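Local coordinates for protein putative sarcosine dimethylglycine methyltransferase (Galdieria sulphuraria, PDB 2O57) that probably transfers methyl groups from S-adenosylmethionine to sarcosine or dimethylglycine, at residues L177-E191 with K283-I297. Sequence-based numbering, arbitrary orientation. Where two conformers were deposited one is given.
Sequences LKPRGVMAITDPMKE and KLTWGGMLFRKSDKI
With CG opposite the backbone N (chi1 -174°), Arg292 reaches Arg180, and a bend at chi3 (-66°) turns its guanidinium flat against that of Arg180, itself bent at chi3. The two planes lie 8° apart with centres 4.6 Å from each other, an offset stack of like charges in which Arg292 CD lies over the rim of the Arg180 face, 3.6 Å from Arg180 NH2. Arg292 NH1 donates to Arg180 O at 2.7 Å, a short but bent bond whose acceptor is tilted from the guanidinium plane, while Val182 CG2 sits 3.3 Å from Arg292 NH1 over the opposite guanidinium face. Replacing Arg292 with alanine removes the guanidinium, which is likely to leave Arg180 O without this donor and the Arg180 guanidinium without its stacking partner, free to turn. Next along, Lys293 stretches out to place NZ 2.8 Å from Leu177 O.

From Val182 to Lys190 the strands pair antiparallel in unbroken register, hydrogen-bonded pairs alternating with non-hydrogen-bonded ones. Across the sheet 284-293 lies between 181-190 and 226-233, antiparallel to both, giving the 3-2-1-4-5-7-6 order of class I methyltransferases, with the reversed seventh strand inserted here.

On the face of Met183, Ile185 and Phe291, Met183 CE approaches Phe291 CD2 at 3.7 Å, and Ile185 CD1 meets the ring edge in plane. Met189 is a selenomethionine whose CE lies 3.6 Å from Gly287 CA; a CB at Gly287 would fall too close to its SE. On the opposite face Thr186 CB comes obliquely to Trp286 CZ2 at 3.6 Å, and Asp158 accepts from both Thr186 OG1 and Trp286 NE1. At the far end a water links Glu191 OE2 to Leu284 O, while Glu191 OE1 forms a salt bridge with Arg218 of the second subunit.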
ATOM      1  N   LEU A 177       0.402  -0.721  23.659  1.00 14.28           N
ATOM      2  CA  LEU A 177       1.658  -0.671  22.931  1.00 14.90           C
ATOM      3  C   LEU A 177       2.702  -0.030  23.796  1.00 14.15           C
ATOM      4  O   LEU A 177       2.421   0.939  24.530  1.00 14.17           O
ATOM      5  CB  LEU A 177       1.534   0.119  21.619  1.00 15.07           C
ATOM      6  CG  LEU A 177       1.051  -0.611  20.370  1.00 15.97           C
ATOM      7  CD1 LEU A 177       0.802   0.423  19.255  1.00 16.20           C
ATOM      8  CD2 LEU A 177       2.082  -1.667  19.941  1.00 15.26           C
ATOM      9  N   LYS A 178       3.913  -0.559  23.705  1.00 14.21           N
ATOM     10  CA  LYS A 178       5.061   0.146  24.287  1.00 14.94           C
ATOM     11  C   LYS A 178       5.311   1.427  23.507  1.00 14.38           C
ATOM     12  O   LYS A 178       4.922   1.543  22.348  1.00 13.86           O
ATOM     13  CB  LYS A 178       6.315  -0.713  24.242  1.00 15.18           C
ATOM     14  CG  LYS A 178       6.260  -2.002  25.075  1.00 18.03           C
ATOM     15  CD  LYS A 178       7.667  -2.576  25.194  1.00 24.00           C
ATOM     16  CE  LYS A 178       7.670  -4.085  25.060  1.00 28.33           C
ATOM     17  NZ  LYS A 178       9.106  -4.551  24.928  1.00 28.87           N
ATOM     18  N   PRO A 179       6.000   2.400  24.127  1.00 15.79           N
ATOM     19  CA  PRO A 179       6.455   3.556  23.351  1.00 14.41           C
ATOM     20  C   PRO A 179       7.227   3.080  22.110  1.00 14.61           C
ATOM     21  O   PRO A 179       8.044   2.151  22.187  1.00 13.79           O
ATOM     22  CB  PRO A 179       7.397   4.277  24.330  1.00 15.64           C
ATOM     23  CG  PRO A 179       6.818   3.908  25.711  1.00 16.25           C
ATOM     24  CD  PRO A 179       6.409   2.472  25.551  1.00 15.77           C
ATOM     25  N   ARG A 180       6.917   3.680  20.967  1.00 13.99           N
ATOM     26  CA  ARG A 180       7.547   3.343  19.679  1.00 15.67           C
ATOM     27  C   ARG A 180       7.170   1.952  19.162  1.00 14.09           C
ATOM     28  O   ARG A 180       7.681   1.527  18.152  1.00 14.93           O
ATOM     29  CB  ARG A 180       9.059   3.568  19.676  1.00 14.58           C
ATOM     30  CG  ARG A 180       9.476   5.007  20.074  1.00 18.49           C
ATOM     31  CD  ARG A 180      10.944   5.325  19.674  1.00 17.91           C
ATOM     32  NE  ARG A 180      11.149   5.231  18.212  1.00 20.27           N
ATOM     33  CZ  ARG A 180      10.708   6.114  17.303  1.00 24.01           C
ATOM     34  NH1 ARG A 180       9.979   7.183  17.649  1.00 22.69           N
ATOM     35  NH2 ARG A 180      10.972   5.913  16.018  1.00 25.09           N
ATOM     36  N   GLY A 181       6.254   1.277  19.855  1.00 14.03           N
ATOM     37  CA  GLY A 181       5.596   0.089  19.306  1.00 13.05           C
ATOM     38  C   GLY A 181       4.851   0.366  18.017  1.00 13.09           C
ATOM     39  O   GLY A 181       4.435   1.498  17.762  1.00 13.46           O
ATOM     40  N   VAL A 182       4.674  -0.665  17.187  1.00 12.94           N
ATOM     41  CA  VAL A 182       4.137  -0.452  15.853  1.00 13.04           C
ATOM     42  C   VAL A 182       2.873  -1.304  15.689  1.00 13.47           C
ATOM     43  O   VAL A 182       2.846  -2.463  16.122  1.00 12.66           O
ATOM     44  CB  VAL A 182       5.203  -0.766  14.743  1.00 12.73           C
ATOM     45  CG1 VAL A 182       4.590  -0.708  13.315  1.00 12.40           C
ATOM     46  CG2 VAL A 182       6.346   0.261  14.797  1.00 12.57           C
HETATM   47  N   MSE A 183       1.837  -0.735  15.078  1.00 12.92           N
HETATM   48  CA  MSE A 183       0.647  -1.529  14.798  1.00 13.19           C
HETATM   49  C   MSE A 183       0.421  -1.652  13.306  1.00 12.80           C
HETATM   50  O   MSE A 183       0.388  -0.635  12.597  1.00 13.96           O
HETATM   51  CB  MSE A 183      -0.587  -0.896  15.435  1.00 12.10           C
HETATM   52  CG  MSE A 183      -1.880  -1.607  15.002  1.00 13.98           C
HETATM   53 SE   MSE A 183      -3.413  -1.349  16.173  1.00 14.56          SE
HETATM   54  CE  MSE A 183      -3.834   0.426  15.757  1.00 14.60           C
ATOM     55  N   ALA A 184       0.194  -2.875  12.840  1.00 12.49           N
ATOM     56  CA  ALA A 184      -0.159  -3.110  11.438  1.00 12.21           C
ATOM     57  C   ALA A 184      -1.586  -3.658  11.368  1.00 12.72           C
ATOM     58  O   ALA A 184      -1.899  -4.682  11.993  1.00 11.73           O
ATOM     59  CB  ALA A 184       0.840  -4.080  10.763  1.00 11.64           C
ATOM     60  N   ILE A 185      -2.457  -2.977  10.616  1.00 12.90           N
ATOM     61  CA  ILE A 185      -3.857  -3.414  10.475  1.00 13.64           C
ATOM     62  C   ILE A 185      -4.271  -3.482   9.031  1.00 13.07           C
ATOM     63  O   ILE A 185      -3.677  -2.798   8.155  1.00 14.60           O
ATOM     64  CB  ILE A 185      -4.883  -2.521  11.235  1.00 13.80           C
ATOM     65  CG1 ILE A 185      -4.998  -1.104  10.608  1.00 15.45           C
ATOM     66  CG2 ILE A 185      -4.521  -2.450  12.704  1.00 16.00           C
ATOM     67  CD1 ILE A 185      -6.203  -0.309  11.156  1.00 15.06           C
ATOM     68  N   THR A 186      -5.262  -4.333   8.768  1.00 11.55           N
ATOM     69  CA  THR A 186      -5.970  -4.353   7.489  1.00 10.50           C
ATOM     70  C   THR A 186      -7.473  -4.371   7.823  1.00 10.34           C
ATOM     71  O   THR A 186      -7.857  -4.852   8.892  1.00 10.13           O
ATOM     72  CB  THR A 186      -5.603  -5.576   6.538  1.00 10.48           C
ATOM     73  OG1 THR A 186      -6.100  -6.845   7.046  1.00 11.19           O
ATOM     74  CG2 THR A 186      -4.128  -5.633   6.167  1.00 11.11           C
ATOM     75  N   ASP A 187      -8.313  -3.823   6.946  1.00 10.30           N
ATOM     76  CA  ASP A 187      -9.752  -3.827   7.201  1.00 10.64           C
ATOM     77  C   ASP A 187     -10.493  -3.545   5.914  1.00 10.64           C
ATOM     78  O   ASP A 187     -10.165  -2.587   5.189  1.00 10.48           O
ATOM     79  CB  ASP A 187     -10.072  -2.727   8.232  1.00 11.75           C
ATOM     80  CG  ASP A 187     -11.218  -3.107   9.199  1.00 15.23           C
ATOM     81  OD1 ASP A 187     -11.424  -4.303   9.474  1.00 14.85           O
ATOM     82  OD2 ASP A 187     -11.879  -2.170   9.705  1.00 15.29           O
ATOM     83  N   PRO A 188     -11.540  -4.329   5.632  1.00 11.05           N
ATOM     84  CA  PRO A 188     -12.459  -3.844   4.605  1.00 10.77           C
ATOM     85  C   PRO A 188     -13.027  -2.521   5.111  1.00 11.77           C
ATOM     86  O   PRO A 188     -13.247  -2.351   6.342  1.00 11.01           O
ATOM     87  CB  PRO A 188     -13.561  -4.903   4.587  1.00 10.82           C
ATOM     88  CG  PRO A 188     -12.907  -6.181   5.173  1.00 10.28           C
ATOM     89  CD  PRO A 188     -11.976  -5.613   6.239  1.00 10.15           C
HETATM   90  N   MSE A 189     -13.212  -1.562   4.206  1.00 11.28           N
HETATM   91  CA  MSE A 189     -13.633  -0.216   4.607  1.00 12.63           C
HETATM   92  C   MSE A 189     -14.415   0.499   3.519  1.00 11.43           C
HETATM   93  O   MSE A 189     -14.550  -0.027   2.425  1.00 10.96           O
HETATM   94  CB  MSE A 189     -12.459   0.648   5.133  1.00 13.13           C
HETATM   95  CG  MSE A 189     -11.097   0.533   4.511  1.00 17.43           C
HETATM   96 SE   MSE A 189      -9.736   1.546   5.634  1.00 13.70          SE
HETATM   97  CE  MSE A 189      -8.941   0.391   6.743  1.00 16.11           C
ATOM     98  N   LYS A 190     -14.977   1.658   3.851  1.00 11.36           N
ATOM     99  CA  LYS A 190     -15.514   2.549   2.850  1.00 11.35           C
ATOM    100  C   LYS A 190     -14.408   3.526   2.435  1.00 12.08           C
ATOM    101  O   LYS A 190     -13.452   3.795   3.200  1.00 11.64           O
ATOM    102  CB  LYS A 190     -16.786   3.282   3.350  1.00 11.09           C
ATOM    103  CG  LYS A 190     -16.559   4.332   4.470  1.00 12.01           C
ATOM    104  CD  LYS A 190     -17.895   5.019   4.940  1.00 12.24           C
ATOM    105  CE  LYS A 190     -17.607   6.409   5.506  1.00 15.77           C
ATOM    106  NZ  LYS A 190     -18.790   7.007   6.219  1.00 18.52           N
ATOM    107  N   GLU A 191     -14.508   4.017   1.201  1.00 13.53           N
ATOM    108  CA  GLU A 191     -13.642   5.105   0.741  1.00 15.73           C
ATOM    109  C   GLU A 191     -13.931   6.389   1.523  1.00 15.44           C
ATOM    110  O   GLU A 191     -15.095   6.677   1.843  1.00 15.03           O
ATOM    111  CB  GLU A 191     -13.851   5.328  -0.765  1.00 15.53           C
ATOM    112  CG  GLU A 191     -13.349   4.164  -1.598  1.00 17.02           C
ATOM    113  CD  GLU A 191     -11.886   4.317  -1.949  1.00 17.77           C
ATOM    114  OE1 GLU A 191     -11.269   5.305  -1.473  1.00 19.11           O
ATOM    115  OE2 GLU A 191     -11.365   3.477  -2.710  1.00 16.75           O
ATOM    116  N   LYS A 283     -17.056   2.889  -3.968  1.00 11.56           N
ATOM    117  CA  LYS A 283     -17.532   3.236  -2.624  1.00 10.89           C
ATOM    118  C   LYS A 283     -16.758   2.534  -1.494  1.00 10.09           C
ATOM    119  O   LYS A 283     -16.679   3.050  -0.405  1.00 10.41           O
ATOM    120  CB  LYS A 283     -19.014   2.907  -2.442  1.00 11.48           C
ATOM    121  CG  LYS A 283     -19.939   3.597  -3.474  1.00 15.06           C
ATOM    122  CD  LYS A 283     -21.370   3.453  -3.028  1.00 17.41           C
ATOM    123  CE  LYS A 283     -22.297   4.243  -3.926  1.00 23.16           C
ATOM    124  NZ  LYS A 283     -23.132   3.256  -4.682  1.00 28.03           N
ATOM    125  N   LEU A 284     -16.253   1.341  -1.775  1.00  9.30           N
ATOM    126  CA  LEU A 284     -15.654   0.473  -0.759  1.00  9.09           C
ATOM    127  C   LEU A 284     -14.243   0.101  -1.154  1.00  8.45           C
ATOM    128  O   LEU A 284     -13.913   0.030  -2.344  1.00  8.20           O
ATOM    129  CB  LEU A 284     -16.479  -0.797  -0.575  1.00  7.71           C
ATOM    130  CG  LEU A 284     -17.967  -0.602  -0.249  1.00  8.16           C
ATOM    131  CD1 LEU A 284     -18.645  -1.997  -0.141  1.00 10.10           C
ATOM    132  CD2 LEU A 284     -18.145   0.138   1.054  1.00  7.46           C
ATOM    133  N   THR A 285     -13.419  -0.159  -0.160  1.00  8.49           N
ATOM    134  CA  THR A 285     -12.040  -0.595  -0.436  1.00  9.64           C
ATOM    135  C   THR A 285     -11.514  -1.551   0.630  1.00 10.42           C
ATOM    136  O   THR A 285     -12.184  -1.810   1.610  1.00 11.95           O
ATOM    137  CB  THR A 285     -11.068   0.635  -0.617  1.00 10.71           C
ATOM    138  OG1 THR A 285      -9.810   0.179  -1.086  1.00  9.84           O
ATOM    139  CG2 THR A 285     -10.865   1.441   0.684  1.00  9.45           C
ATOM    140  N   TRP A 286     -10.331  -2.100   0.408  1.00 10.16           N
ATOM    141  CA  TRP A 286      -9.668  -2.876   1.445  1.00  9.73           C
ATOM    142  C   TRP A 286      -8.466  -2.054   1.847  1.00  9.63           C
ATOM    143  O   TRP A 286      -7.586  -1.827   1.031  1.00 11.22           O
ATOM    144  CB  TRP A 286      -9.258  -4.268   0.940  1.00  9.09           C
ATOM    145  CG  TRP A 286      -8.525  -5.107   1.990  1.00  8.45           C
ATOM    146  CD1 TRP A 286      -8.978  -5.429   3.257  1.00  9.74           C
ATOM    147  CD2 TRP A 286      -7.250  -5.704   1.856  1.00  8.23           C
ATOM    148  NE1 TRP A 286      -8.032  -6.158   3.916  1.00 10.50           N
ATOM    149  CE2 TRP A 286      -6.971  -6.378   3.071  1.00  8.16           C
ATOM    150  CE3 TRP A 286      -6.309  -5.759   0.813  1.00  9.06           C
ATOM    151  CZ2 TRP A 286      -5.782  -7.092   3.285  1.00 10.09           C
ATOM    152  CZ3 TRP A 286      -5.124  -6.485   1.021  1.00 10.42           C
ATOM    153  CH2 TRP A 286      -4.874  -7.133   2.259  1.00 10.63           C
ATOM    154  N   GLY A 287      -8.457  -1.600   3.095  1.00 10.19           N
ATOM    155  CA  GLY A 287      -7.458  -0.661   3.600  1.00  9.71           C
ATOM    156  C   GLY A 287      -6.376  -1.361   4.376  1.00  9.38           C
ATOM    157  O   GLY A 287      -6.608  -2.411   4.958  1.00  8.11           O
ATOM    158  N   GLY A 288      -5.177  -0.788   4.378  1.00  9.45           N
ATOM    159  CA  GLY A 288      -4.076  -1.320   5.188  1.00  8.98           C
ATOM    160  C   GLY A 288      -3.368  -0.115   5.791  1.00 10.23           C
ATOM    161  O   GLY A 288      -3.254   0.924   5.121  1.00  9.97           O
HETATM  162  N   MSE A 289      -2.898  -0.228   7.034  1.00  9.57           N
HETATM  163  CA  MSE A 289      -2.197   0.884   7.676  1.00 10.83           C
HETATM  164  C   MSE A 289      -1.145   0.425   8.673  1.00  9.64           C
HETATM  165  O   MSE A 289      -1.294  -0.605   9.299  1.00  9.56           O
HETATM  166  CB  MSE A 289      -3.161   1.791   8.431  1.00 10.13           C
HETATM  167  CG  MSE A 289      -4.483   2.028   7.710  1.00 13.15           C
HETATM  168 SE   MSE A 289      -5.827   2.990   8.695  1.00 14.12          SE
HETATM  169  CE  MSE A 289      -5.033   4.798   8.709  1.00 14.68           C
ATOM    170  N   LEU A 290      -0.099   1.228   8.836  1.00  9.07           N
ATOM    171  CA  LEU A 290       0.848   1.019   9.921  1.00  9.40           C
ATOM    172  C   LEU A 290       0.958   2.297  10.720  1.00  8.99           C
ATOM    173  O   LEU A 290       0.987   3.415  10.162  1.00  9.17           O
ATOM    174  CB  LEU A 290       2.213   0.601   9.414  1.00  8.69           C
ATOM    175  CG  LEU A 290       2.411  -0.893   9.128  1.00 12.81           C
ATOM    176  CD1 LEU A 290       1.816  -1.225   7.692  1.00 10.88           C
ATOM    177  CD2 LEU A 290       3.885  -1.061   9.157  1.00 12.92           C
ATOM    178  N   PHE A 291       1.004   2.124  12.031  1.00  8.66           N
ATOM    179  CA  PHE A 291       1.085   3.238  12.963  1.00  9.27           C
ATOM    180  C   PHE A 291       2.266   3.017  13.871  1.00  9.40           C
ATOM    181  O   PHE A 291       2.688   1.873  14.071  1.00  9.85           O
ATOM    182  CB  PHE A 291      -0.150   3.287  13.866  1.00  9.75           C
ATOM    183  CG  PHE A 291      -1.467   3.322  13.136  1.00 10.47           C
ATOM    184  CD1 PHE A 291      -2.008   4.531  12.706  1.00 11.40           C
ATOM    185  CD2 PHE A 291      -2.187   2.148  12.928  1.00 10.65           C
ATOM    186  CE1 PHE A 291      -3.252   4.569  12.058  1.00 12.95           C
ATOM    187  CE2 PHE A 291      -3.433   2.174  12.295  1.00 13.22           C
ATOM    188  CZ  PHE A 291      -3.962   3.386  11.858  1.00 12.55           C
ATOM    189  N   ARG A 292       2.797   4.096  14.431  1.00  8.34           N
ATOM    190  CA  ARG A 292       3.737   3.956  15.524  1.00  9.12           C
ATOM    191  C   ARG A 292       3.278   4.792  16.719  1.00  7.88           C
ATOM    192  O   ARG A 292       2.754   5.894  16.551  1.00  7.97           O
ATOM    193  CB  ARG A 292       5.155   4.346  15.100  1.00  9.24           C
ATOM    194  CG  ARG A 292       6.216   4.075  16.178  1.00  8.72           C
ATOM    195  CD  ARG A 292       7.627   4.545  15.817  1.00 10.70           C
ATOM    196  NE  ARG A 292       8.265   3.849  14.698  1.00 16.99           N
ATOM    197  CZ  ARG A 292       8.918   2.680  14.747  1.00 18.97           C
ATOM    198  NH1 ARG A 292       9.016   1.948  15.880  1.00 16.74           N
ATOM    199  NH2 ARG A 292       9.469   2.232  13.631  1.00 17.06           N
ATOM    200  N   LYS A 293       3.449   4.257  17.924  1.00  7.72           N
ATOM    201  CA  LYS A 293       3.182   5.011  19.144  1.00  7.03           C
ATOM    202  C   LYS A 293       4.315   6.043  19.425  1.00  9.20           C
ATOM    203  O   LYS A 293       5.298   5.753  20.130  1.00  8.02           O
ATOM    204  CB  LYS A 293       3.006   4.081  20.344  1.00  6.54           C
ATOM    205  CG  LYS A 293       2.593   4.810  21.615  1.00  6.02           C
ATOM    206  CD  LYS A 293       2.186   3.810  22.739  1.00  6.64           C
ATOM    207  CE  LYS A 293       2.050   4.501  24.097  1.00  5.92           C
ATOM    208  NZ  LYS A 293       1.637   3.502  25.159  1.00  4.80           N
ATOM    209  N   SER A 294       4.167   7.219  18.821  1.00 10.67           N
ATOM    210  CA  SER A 294       5.119   8.336  18.940  1.00 13.52           C
ATOM    211  C   SER A 294       4.415   9.561  18.392  1.00 14.11           C
ATOM    212  O   SER A 294       3.472   9.447  17.590  1.00 14.03           O
ATOM    213  CB  SER A 294       6.420   8.100  18.137  1.00 13.23           C
ATOM    214  OG  SER A 294       6.130   7.896  16.763  1.00 17.20           O
ATOM    215  N   ASP A 295       4.917  10.715  18.791  1.00 16.04           N
ATOM    216  CA  ASP A 295       4.382  12.005  18.387  1.00 18.18           C
ATOM    217  C   ASP A 295       4.605  12.249  16.896  1.00 18.46           C
ATOM    218  O   ASP A 295       3.751  12.837  16.235  1.00 19.19           O
ATOM    219  CB  ASP A 295       5.053  13.098  19.236  1.00 18.97           C
ATOM    220  CG  ASP A 295       4.436  14.481  19.040  1.00 22.51           C
ATOM    221  OD1 ASP A 295       3.210  14.575  18.779  1.00 24.52           O
ATOM    222  OD2 ASP A 295       5.191  15.484  19.176  1.00 26.62           O
ATOM    223  N   LYS A 296       5.731  11.772  16.365  1.00 18.61           N
ATOM    224  CA  LYS A 296       6.132  12.080  14.986  1.00 19.22           C
ATOM    225  C   LYS A 296       6.724  10.925  14.184  1.00 19.71           C
ATOM    226  O   LYS A 296       7.269   9.984  14.774  1.00 18.99           O
ATOM    227  CB  LYS A 296       7.154  13.242  14.957  1.00 19.01           C
ATOM    228  CG  LYS A 296       6.643  14.599  15.437  1.00 20.83           C
ATOM    229  CD  LYS A 296       5.680  15.270  14.448  1.00 22.09           C
ATOM    230  CE  LYS A 296       5.397  16.719  14.876  1.00 24.18           C
ATOM    231  NZ  LYS A 296       5.190  17.643  13.697  1.00 26.42           N
ATOM    232  N   ILE A 297       6.460  11.041  12.860  1.00 21.15           N
ATOM    233  CA  ILE A 297       7.123  10.436  11.661  0.50 21.89           C
ATOM    234  C   ILE A 297       6.127   9.974  10.577  1.00 22.57           C
ATOM    235  O   ILE A 297       6.258  10.309   9.396  1.00 23.54           O
ATOM    236  CB  ILE A 297       8.234   9.367  11.902  0.50 22.13           C
ATOM    237  CG1 ILE A 297       9.395   9.945  12.711  0.50 20.56           C
ATOM    238  CG2 ILE A 297       8.820   8.910  10.531  0.50 21.36           C
ATOM    239  CD1 ILE A 297      10.263   8.892  13.367  0.50 21.17           C
ATOM    240  OXT ILE A 297       5.176   9.254  10.834  0.50 23.63           O
TER
HETATM  241  O   HOH W   1     -13.317   1.859  -4.180  1.00 33.95           O